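Local coordinates for uncharacterized protein (Cricetid herpesvirus 2, PDB 4ZKQ) that probably binds host chemokines as a virus-encoded decoy receptor built largely from beta sheets, at residues L221-R226 with S276-V281; Q301-E306 with I330-R335; L363-E368 with Y394-V399. All coordinates share one frame; numbering follows the deposited sequence.

Contact 1: L221-R226 with S276-V281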
loop_
_atom_site.group_PDB
_atom_site.type_symbol
_atom_site.label_atom_id
_atom_site.label_comp_id
_atom_site.label_asym_id
_atom_site.label_seq_id
_atom_site.Cartn_x
_atom_site.Cartn_y
_atom_site.Cartn_z
ATOM N N LEU A 221 -9.205 14.514 4.438
ATOM C CA LEU A 221 -7.856 14.879 4.833
ATOM C C LEU A 221 -7.901 16.189 5.596
ATOM O O LEU A 221 -8.520 17.156 5.145
ATOM C CB LEU A 221 -6.944 15.002 3.613
ATOM C CG LEU A 221 -5.513 15.448 3.909
ATOM C CD1 LEU A 221 -4.806 14.476 4.848
ATOM C CD2 LEU A 221 -4.738 15.604 2.615
ATOM N N TYR A 222 -7.256 16.199 6.756
ATOM C CA TYR A 222 -7.225 17.362 7.630
ATOM C C TYR A 222 -5.805 17.810 7.927
ATOM O O TYR A 222 -4.862 17.022 7.860
ATOM C CB TYR A 222 -7.894 17.066 8.968
ATOM C CG TYR A 222 -9.314 16.568 8.922
ATOM C CD1 TYR A 222 -9.597 15.243 8.618
ATOM C CD2 TYR A 222 -10.371 17.409 9.245
ATOM C CE1 TYR A 222 -10.900 14.780 8.602
ATOM C CE2 TYR A 222 -11.671 16.957 9.233
ATOM C CZ TYR A 222 -11.930 15.641 8.915
ATOM O OH TYR A 222 -13.229 15.192 8.900
ATOM N N CYS A 223 -5.666 19.082 8.279
ATOM C CA CYS A 223 -4.469 19.566 8.950
ATOM C C CYS A 223 -4.971 20.059 10.291
ATOM O O CYS A 223 -5.683 21.063 10.375
ATOM C CB CYS A 223 -3.749 20.662 8.152
ATOM S SG CYS A 223 -4.788 22.059 7.677
ATOM N N GLY A 224 -4.643 19.314 11.338
ATOM C CA GLY A 224 -5.262 19.529 12.626
ATOM C C GLY A 224 -6.740 19.216 12.503
ATOM O O GLY A 224 -7.124 18.059 12.307
ATOM N N GLU A 225 -7.561 20.256 12.591
ATOM C CA GLU A 225 -9.009 20.116 12.501
ATOM C C GLU A 225 -9.595 20.977 11.371
ATOM O O GLU A 225 -10.807 21.171 11.291
ATOM C CB GLU A 225 -9.650 20.469 13.852
ATOM C CG GLU A 225 -9.314 19.463 14.968
ATOM C CD GLU A 225 -9.879 19.851 16.327
ATOM O OE1 GLU A 225 -9.223 20.638 17.043
ATOM O OE2 GLU A 225 -10.971 19.360 16.688
ATOM N N ARG A 226 -8.733 21.490 10.497
ATOM C CA ARG A 226 -9.194 22.125 9.265
ATOM C C ARG A 226 -9.259 21.074 8.166
ATOM O O ARG A 226 -8.267 20.404 7.892
ATOM C CB ARG A 226 -8.274 23.265 8.832
ATOM C CG ARG A 226 -8.179 24.419 9.806
ATOM C CD ARG A 226 -7.457 25.572 9.149
ATOM N NE ARG A 226 -6.952 26.547 10.111
ATOM C CZ ARG A 226 -7.438 27.774 10.286
ATOM N NH1 ARG A 226 -8.464 28.216 9.565
ATOM N NH2 ARG A 226 -6.885 28.569 11.193
ATOM N N SER A 276 -4.166 26.121 1.172
ATOM C CA SER A 276 -3.136 26.873 1.885
ATOM C C SER A 276 -3.655 27.466 3.189
ATOM O O SER A 276 -3.075 28.417 3.716
ATOM C CB SER A 276 -2.595 27.993 0.993
ATOM O OG SER A 276 -2.024 27.470 -0.196
ATOM N N GLU A 277 -4.741 26.905 3.711
ATOM C CA GLU A 277 -5.387 27.469 4.893
ATOM C C GLU A 277 -4.958 26.797 6.203
ATOM O O GLU A 277 -5.489 27.122 7.264
ATOM C CB GLU A 277 -6.905 27.393 4.737
ATOM C CG GLU A 277 -7.451 28.347 3.682
ATOM C CD GLU A 277 -8.963 28.436 3.697
ATOM O OE1 GLU A 277 -9.623 27.378 3.646
ATOM O OE2 GLU A 277 -9.492 29.566 3.766
ATOM N N CYS A 278 -3.992 25.883 6.132
ATOM C CA CYS A 278 -3.443 25.249 7.332
ATOM C C CYS A 278 -2.533 26.212 8.076
ATOM O O CYS A 278 -1.796 26.975 7.458
ATOM C CB CYS A 278 -2.645 23.990 6.985
ATOM S SG CYS A 278 -3.586 22.676 6.156
ATOM N N GLU A 279 -2.563 26.165 9.403
ATOM C CA GLU A 279 -1.583 26.897 10.186
ATOM C C GLU A 279 -0.223 26.231 10.006
ATOM O O GLU A 279 -0.140 25.014 9.845
ATOM C CB GLU A 279 -1.983 26.940 11.661
ATOM C CG GLU A 279 -3.326 27.590 11.915
ATOM C CD GLU A 279 -3.593 27.793 13.393
ATOM O OE1 GLU A 279 -2.851 28.572 14.034
ATOM O OE2 GLU A 279 -4.538 27.164 13.913
ATOM N N GLU A 280 0.844 27.028 10.017
ATOM C CA GLU A 280 2.186 26.506 9.793
ATOM C C GLU A 280 2.623 25.609 10.940
ATOM O O GLU A 280 3.512 24.774 10.786
ATOM C CB GLU A 280 3.181 27.656 9.612
ATOM C CG GLU A 280 2.982 28.438 8.324
ATOM C CD GLU A 280 3.329 27.638 7.084
ATOM O OE1 GLU A 280 4.237 26.779 7.155
ATOM O OE2 GLU A 280 2.691 27.868 6.036
ATOM N N VAL A 281 1.994 25.799 12.094
ATOM C CA VAL A 281 2.191 24.920 13.231
ATOM C C VAL A 281 0.821 24.505 13.702
ATOM O O VAL A 281 -0.033 25.346 13.978
ATOM C CB VAL A 281 2.968 25.596 14.358
ATOM C CG1 VAL A 281 3.136 24.645 15.537
ATOM C CG2 VAL A 281 4.308 26.035 13.843
HETATM O O HOH W 1 -4.173 23.745 10.393
#
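Cys223 and Cys278 form a disulfide, their SG atoms 2.0 Å apart, with a chi3 of -97° that gives the bridge a left-handed twist. With chi1 53°, SG of Cys223 sits between its own backbone N and carbonyl carbon and is directed at the 276-281 loop. The bridge ties the end of strand 206-223 to the loop leading into strand 285-286. Around the sulfurs, Met228 and Tyr395 supply side-chain packing from the adjoining strands.

Cys223 also opens the type II' beta turn that ends at Arg226, in which Gly224 takes the positive-phi corner. Cys223 and Arg226 hydrogen-bond in both directions, N to O, which makes this a tight two-residue beta hairpin linking strands 206-223 and 226-231.

The polar contacts start from Arg226, whose chain is extended from CG to NE and reaches across the loop. Glu277 O lies over one face of its guanidinium, 3.3 Å from Arg226 NE at an angle too poor for a hydrogen bond, and 3.1 Å from Arg226 CD. Toward its tip the arginine meets Glu279 at about a right angle: Arg226 NH2 and Glu279 OE2 form a long salt bridge of 3.9 Å, with guanidinium and carboxylate planes 89° apart. A water supplies the backbone link, donating to Cys223 O at 3.1 Å and accepting from Glu279 N at the same distance.

Contact 2: Q301-E306 with I330-R335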
loop_
_atom_site.group_PDB
_atom_site.type_symbol
_atom_site.label_atom_id
_atom_site.label_comp_id
_atom_site.label_asym_id
_atom_site.label_seq_id
_atom_site.Cartn_x
_atom_site.Cartn_y
_atom_site.Cartn_z
ATOM N N GLN A 301 -18.174 4.736 14.358
ATOM C CA GLN A 301 -19.590 4.436 14.147
ATOM C C GLN A 301 -19.852 3.917 12.732
ATOM O O GLN A 301 -20.946 3.440 12.430
ATOM C CB GLN A 301 -20.444 5.679 14.410
ATOM C CG GLN A 301 -20.158 6.350 15.746
ATOM C CD GLN A 301 -20.193 5.378 16.910
ATOM O OE1 GLN A 301 -19.329 5.411 17.785
ATOM N NE2 GLN A 301 -21.197 4.507 16.925
ATOM N N THR A 302 -18.835 4.003 11.879
ATOM C CA THR A 302 -18.905 3.526 10.498
ATOM C C THR A 302 -18.361 2.118 10.330
ATOM O O THR A 302 -18.491 1.506 9.268
ATOM C CB THR A 302 -18.089 4.432 9.561
ATOM O OG1 THR A 302 -16.702 4.034 9.585
ATOM C CG2 THR A 302 -18.223 5.883 9.979
ATOM N N ALA A 303 -17.734 1.618 11.383
ATOM C CA ALA A 303 -16.876 0.452 11.274
ATOM C C ALA A 303 -17.624 -0.850 10.952
ATOM O O ALA A 303 -17.004 -1.830 10.528
ATOM C CB ALA A 303 -16.092 0.305 12.548
ATOM N N ASP A 304 -18.941 -0.855 11.140
ATOM C CA ASP A 304 -19.766 -2.036 10.857
ATOM C C ASP A 304 -19.312 -3.255 11.666
ATOM O O ASP A 304 -19.231 -4.368 11.143
ATOM C CB ASP A 304 -19.745 -2.363 9.351
ATOM C CG ASP A 304 -20.828 -3.364 8.947
ATOM O OD1 ASP A 304 -21.902 -3.378 9.588
ATOM O OD2 ASP A 304 -20.603 -4.135 7.989
ATOM N N GLY A 305 -19.013 -3.040 12.944
ATOM C CA GLY A 305 -18.573 -4.113 13.818
ATOM C C GLY A 305 -17.170 -4.606 13.519
ATOM O O GLY A 305 -16.661 -5.496 14.202
ATOM N N GLU A 306 -16.543 -4.029 12.496
ATOM C CA GLU A 306 -15.199 -4.420 12.094
ATOM C C GLU A 306 -14.180 -3.454 12.677
ATOM O O GLU A 306 -14.544 -2.394 13.186
ATOM C CB GLU A 306 -15.080 -4.459 10.571
ATOM C CG GLU A 306 -16.168 -5.261 9.896
ATOM C CD GLU A 306 -16.288 -6.666 10.456
ATOM O OE1 GLU A 306 -15.239 -7.299 10.700
ATOM O OE2 GLU A 306 -17.430 -7.134 10.663
ATOM N N ILE A 330 -7.746 -1.446 16.009
ATOM C CA ILE A 330 -8.729 -1.046 17.002
ATOM C C ILE A 330 -10.047 -1.745 16.715
ATOM O O ILE A 330 -10.837 -1.275 15.895
ATOM C CB ILE A 330 -8.955 0.479 17.019
ATOM C CG1 ILE A 330 -7.617 1.227 16.999
ATOM C CG2 ILE A 330 -9.783 0.864 18.239
ATOM C CD1 ILE A 330 -7.752 2.729 16.911
ATOM N N PRO A 331 -10.285 -2.886 17.375
ATOM C CA PRO A 331 -11.568 -3.560 17.158
ATOM C C PRO A 331 -12.716 -2.724 17.705
ATOM O O PRO A 331 -12.493 -1.914 18.610
ATOM C CB PRO A 331 -11.412 -4.873 17.928
ATOM C CG PRO A 331 -10.447 -4.555 19.005
ATOM C CD PRO A 331 -9.490 -3.547 18.424
ATOM N N THR A 332 -13.914 -2.902 17.155
ATOM C CA THR A 332 -15.086 -2.148 17.593
ATOM C C THR A 332 -16.135 -3.077 18.217
ATOM O O THR A 332 -17.247 -2.654 18.523
ATOM C CB THR A 332 -15.722 -1.356 16.424
ATOM O OG1 THR A 332 -16.158 -2.263 15.403
ATOM C CG2 THR A 332 -14.717 -0.355 15.836
ATOM N N LYS A 333 -15.773 -4.341 18.402
ATOM C CA LYS A 333 -16.599 -5.278 19.161
ATOM C C LYS A 333 -15.682 -6.312 19.801
ATOM O O LYS A 333 -14.509 -6.408 19.442
ATOM C CB LYS A 333 -17.646 -5.948 18.266
ATOM C CG LYS A 333 -17.094 -6.990 17.295
ATOM C CD LYS A 333 -18.214 -7.635 16.489
ATOM C CE LYS A 333 -17.728 -8.835 15.679
ATOM N NZ LYS A 333 -17.156 -8.463 14.354
ATOM N N GLY A 334 -16.204 -7.066 20.766
ATOM C CA GLY A 334 -15.435 -8.122 21.403
ATOM C C GLY A 334 -14.618 -7.641 22.589
ATOM O O GLY A 334 -14.838 -6.543 23.096
ATOM N N ARG A 335 -13.669 -8.469 23.021
ATOM C CA ARG A 335 -12.834 -8.176 24.187
ATOM C C ARG A 335 -12.051 -6.881 24.032
ATOM O O ARG A 335 -11.431 -6.644 22.992
ATOM C CB ARG A 335 -11.849 -9.325 24.446
ATOM C CG ARG A 335 -12.498 -10.610 24.944
ATOM C CD ARG A 335 -11.478 -11.695 25.290
ATOM N NE ARG A 335 -11.512 -12.785 24.314
ATOM C CZ ARG A 335 -10.880 -12.762 23.145
ATOM N NH1 ARG A 335 -10.149 -11.708 22.802
ATOM N NH2 ARG A 335 -10.973 -13.793 22.313
HETATM O O HOH W 2 -14.222 -5.104 15.289
#
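Two carbonyl groups in succession, those of Gly305 and Glu306, are the flat groups that receive Thr332 and Lys333, and each takes its side-chain donor from above the carbonyl plane. OG1 of Thr332 gives a short hydrogen bond of 2.7 Å to Glu306 O, rising 48° out of that plane; NZ of Lys333 bonds to Gly305 O at 3.0 Å from 45° out of its own. Gly305 O is gripped a second time by a water, 2.7 Å away, which in turn accepts from Thr332 N.

Threonine uses both branches. With chi1 61° placing OG1 between the backbone N and the carbonyl carbon, the hydroxyl of Thr332 faces Glu306 O, while Thr332 CG2 rests on Ala303 CB at 3.6 Å. Lys333 runs alongside Glu306, both side chains pointing the same way, and Lys333 NZ makes a long salt bridge of 3.9 Å to Glu306 OE2.

The acceptors are presented by a type I' beta turn from Ala303 to Glu306, closed by Glu306 N to Ala303 O. This turn precedes strand 308-315, and Thr332 follows its antiparallel partner, strand 324-330, so the two loops meet at one end of that strand pair, where Ile330 and Val308 share backbone bonding.

Contact 3: L363-E368 with Y394-V399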
loop_
_atom_site.group_PDB
_atom_site.type_symbol
_atom_site.label_atom_id
_atom_site.label_comp_id
_atom_site.label_asym_id
_atom_site.label_seq_id
_atom_site.Cartn_x
_atom_site.Cartn_y
_atom_site.Cartn_z
ATOM N N LEU A 363 -3.870 11.853 20.154
ATOM C CA LEU A 363 -2.548 11.476 19.675
ATOM C C LEU A 363 -1.469 12.203 20.461
ATOM O O LEU A 363 -1.423 13.434 20.464
ATOM C CB LEU A 363 -2.403 11.802 18.187
ATOM C CG LEU A 363 -1.025 11.552 17.571
ATOM C CD1 LEU A 363 -0.693 10.072 17.549
ATOM C CD2 LEU A 363 -0.960 12.133 16.171
ATOM N N ASP A 364 -0.600 11.440 21.117
ATOM C CA ASP A 364 0.556 12.003 21.802
ATOM C C ASP A 364 1.798 11.772 20.973
ATOM O O ASP A 364 2.054 10.657 20.518
ATOM C CB ASP A 364 0.729 11.387 23.189
ATOM C CG ASP A 364 -0.474 11.601 24.070
ATOM O OD1 ASP A 364 -1.009 12.729 24.080
ATOM O OD2 ASP A 364 -0.894 10.638 24.745
ATOM N N VAL A 365 2.555 12.843 20.766
ATOM C CA VAL A 365 3.809 12.780 20.040
ATOM C C VAL A 365 4.957 13.126 20.975
ATOM O O VAL A 365 5.055 14.258 21.444
ATOM C CB VAL A 365 3.823 13.754 18.849
ATOM C CG1 VAL A 365 5.111 13.613 18.070
ATOM C CG2 VAL A 365 2.620 13.519 17.948
ATOM N N ARG A 366 5.820 12.155 21.249
ATOM C CA ARG A 366 6.983 12.402 22.091
ATOM C C ARG A 366 7.981 13.258 21.320
ATOM O O ARG A 366 8.240 13.013 20.139
ATOM C CB ARG A 366 7.628 11.087 22.538
ATOM C CG ARG A 366 8.683 11.249 23.622
ATOM C CD ARG A 366 9.440 9.953 23.871
ATOM N NE ARG A 366 10.883 10.187 23.923
ATOM C CZ ARG A 366 11.594 10.353 25.037
ATOM N NH1 ARG A 366 11.016 10.300 26.230
ATOM N NH2 ARG A 366 12.900 10.566 24.957
ATOM N N VAL A 367 8.523 14.272 21.989
ATOM C CA VAL A 367 9.484 15.183 21.376
ATOM C C VAL A 367 10.608 15.513 22.356
ATOM O O VAL A 367 10.478 15.281 23.558
ATOM C CB VAL A 367 8.808 16.494 20.913
ATOM C CG1 VAL A 367 7.767 16.210 19.838
ATOM C CG2 VAL A 367 8.172 17.216 22.094
ATOM N N GLU A 368 11.706 16.056 21.837
ATOM C CA GLU A 368 12.848 16.429 22.668
ATOM C C GLU A 368 12.690 17.839 23.244
ATOM O O GLU A 368 11.666 18.494 23.040
ATOM C CB GLU A 368 14.142 16.321 21.860
ATOM C CG GLU A 368 14.596 14.887 21.636
ATOM C CD GLU A 368 15.683 14.775 20.587
ATOM O OE1 GLU A 368 16.318 15.804 20.271
ATOM O OE2 GLU A 368 15.898 13.657 20.073
ATOM N N TYR A 394 0.052 16.834 10.797
ATOM C CA TYR A 394 0.461 17.673 11.912
ATOM C C TYR A 394 1.828 18.265 11.620
ATOM O O TYR A 394 2.764 17.547 11.254
ATOM C CB TYR A 394 0.488 16.880 13.218
ATOM C CG TYR A 394 -0.868 16.364 13.633
ATOM C CD1 TYR A 394 -1.702 17.134 14.425
ATOM C CD2 TYR A 394 -1.313 15.110 13.233
ATOM C CE1 TYR A 394 -2.933 16.683 14.809
ATOM C CE2 TYR A 394 -2.554 14.644 13.615
ATOM C CZ TYR A 394 -3.361 15.443 14.406
ATOM O OH TYR A 394 -4.604 15.025 14.807
ATOM N N TYR A 395 1.920 19.585 11.756
ATOM C CA TYR A 395 3.158 20.319 11.526
ATOM C C TYR A 395 3.704 20.747 12.876
ATOM O O TYR A 395 3.070 21.515 13.607
ATOM C CB TYR A 395 2.915 21.522 10.608
ATOM C CG TYR A 395 2.088 21.169 9.396
ATOM C CD1 TYR A 395 2.437 20.097 8.589
ATOM C CD2 TYR A 395 0.942 21.880 9.077
ATOM C CE1 TYR A 395 1.680 19.755 7.493
ATOM C CE2 TYR A 395 0.175 21.545 7.978
ATOM C CZ TYR A 395 0.550 20.478 7.190
ATOM O OH TYR A 395 -0.206 20.131 6.093
ATOM N N LEU A 396 4.870 20.208 13.212
ATOM C CA LEU A 396 5.488 20.422 14.512
ATOM C C LEU A 396 6.513 21.547 14.465
ATOM O O LEU A 396 7.092 21.822 13.414
ATOM C CB LEU A 396 6.175 19.139 14.992
ATOM C CG LEU A 396 5.325 18.017 15.587
ATOM C CD1 LEU A 396 4.328 17.477 14.585
ATOM C CD2 LEU A 396 6.232 16.901 16.089
ATOM N N ASP A 397 6.732 22.190 15.607
ATOM C CA ASP A 397 7.864 23.097 15.778
ATOM C C ASP A 397 8.785 22.549 16.867
ATOM O O ASP A 397 9.638 23.259 17.396
ATOM C CB ASP A 397 7.394 24.516 16.114
ATOM C CG ASP A 397 6.393 24.553 17.256
ATOM O OD1 ASP A 397 6.237 23.531 17.957
ATOM O OD2 ASP A 397 5.765 25.614 17.453
ATOM N N ARG A 398 8.588 21.275 17.196
ATOM C CA ARG A 398 9.493 20.527 18.056
ATOM C C ARG A 398 10.176 19.468 17.209
ATOM O O ARG A 398 9.648 19.068 16.169
ATOM C CB ARG A 398 8.743 19.869 19.214
ATOM C CG ARG A 398 7.962 20.825 20.090
ATOM C CD ARG A 398 8.880 21.663 20.959
ATOM N NE ARG A 398 8.136 22.397 21.981
ATOM C CZ ARG A 398 7.589 23.597 21.807
ATOM N NH1 ARG A 398 7.698 24.229 20.643
ATOM N NH2 ARG A 398 6.932 24.174 22.805
ATOM N N VAL A 399 11.344 19.011 17.642
ATOM C CA VAL A 399 12.019 17.933 16.937
ATOM C C VAL A 399 11.456 16.615 17.461
ATOM O O VAL A 399 11.374 16.391 18.669
ATOM C CB VAL A 399 13.564 18.002 17.101
ATOM C CG1 VAL A 399 14.002 17.631 18.517
ATOM C CG2 VAL A 399 14.246 17.112 16.072
#
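Two facing beta sheets, packed as in a beta sandwich, meet here through Leu363 and Tyr394, Val365 and Leu396, and Val367 with the segment that follows strand 388-395. Strand 360-366 belongs to a small antiparallel sheet of four, strand 388-395 to the large branched one, and alternate residues of the first turn their side chains inward.

Leu363 has CG anti to its backbone N (chi1 176°), which brings CD2 obliquely against the Tyr394 ring, 3.9 Å from CE2. One step further, a single methyl, CD2 of Leu396, serves two valines: it lies 4.0 Å from Val365 CG1 and 4.1 Å from Val367 CG1. Tyr293, on strand 290-296 of the small sheet, also meets both Tyr394 and Leu396.

Past the strand ends the packing closes up. Val367 CB approaches Arg398 CB at 3.8 Å, with CG2 against the arginine CG; the chain of Arg398 then bends at chi2 and carries its guanidinium off to a salt bridge with Asp397, NH1 to OD1. The backbone of Glu368 makes the hydrogen bond across the two segments: N to Val399 O, 3.2 Å long, nearly straight at the hydrogen (167°) and nearly along the C=O axis. Val399 CG1 lies along the side chain of Glu368, 3.6 Å from Glu368 CB; the outer part of this poorly ordered glutamate also comes close but is less well defined.

Chemically, then, the contact is mainly apolar, and most of it has little directional preference. The nearly linear bond from Glu368 N to Val399 O is the one directional element across the segments, consistent with holding the chains in step where both strands have ended.

Contacts 1 and 3 are neighbours, their centres 15 Å apart, and they touch directly: CB of Tyr395 lies 3.3 Å from Glu280 O, and Val281 CG1 packs against Asp397. Strands 206-223 and 388-395 run side by side in one sheet, so the disulfide-linked loop of contact 1 rests on the same strand whose end enters the sandwich packing of contact 3. Contact 2 stands apart, its centre 29 Å from each of the others and its nearest atoms about 10 to 11 Å away. Along the chain the three follow in series. Each illustrates a different means of joining distant segments: a covalent bridge, side-chain bonds to turn carbonyls, and apolar packing.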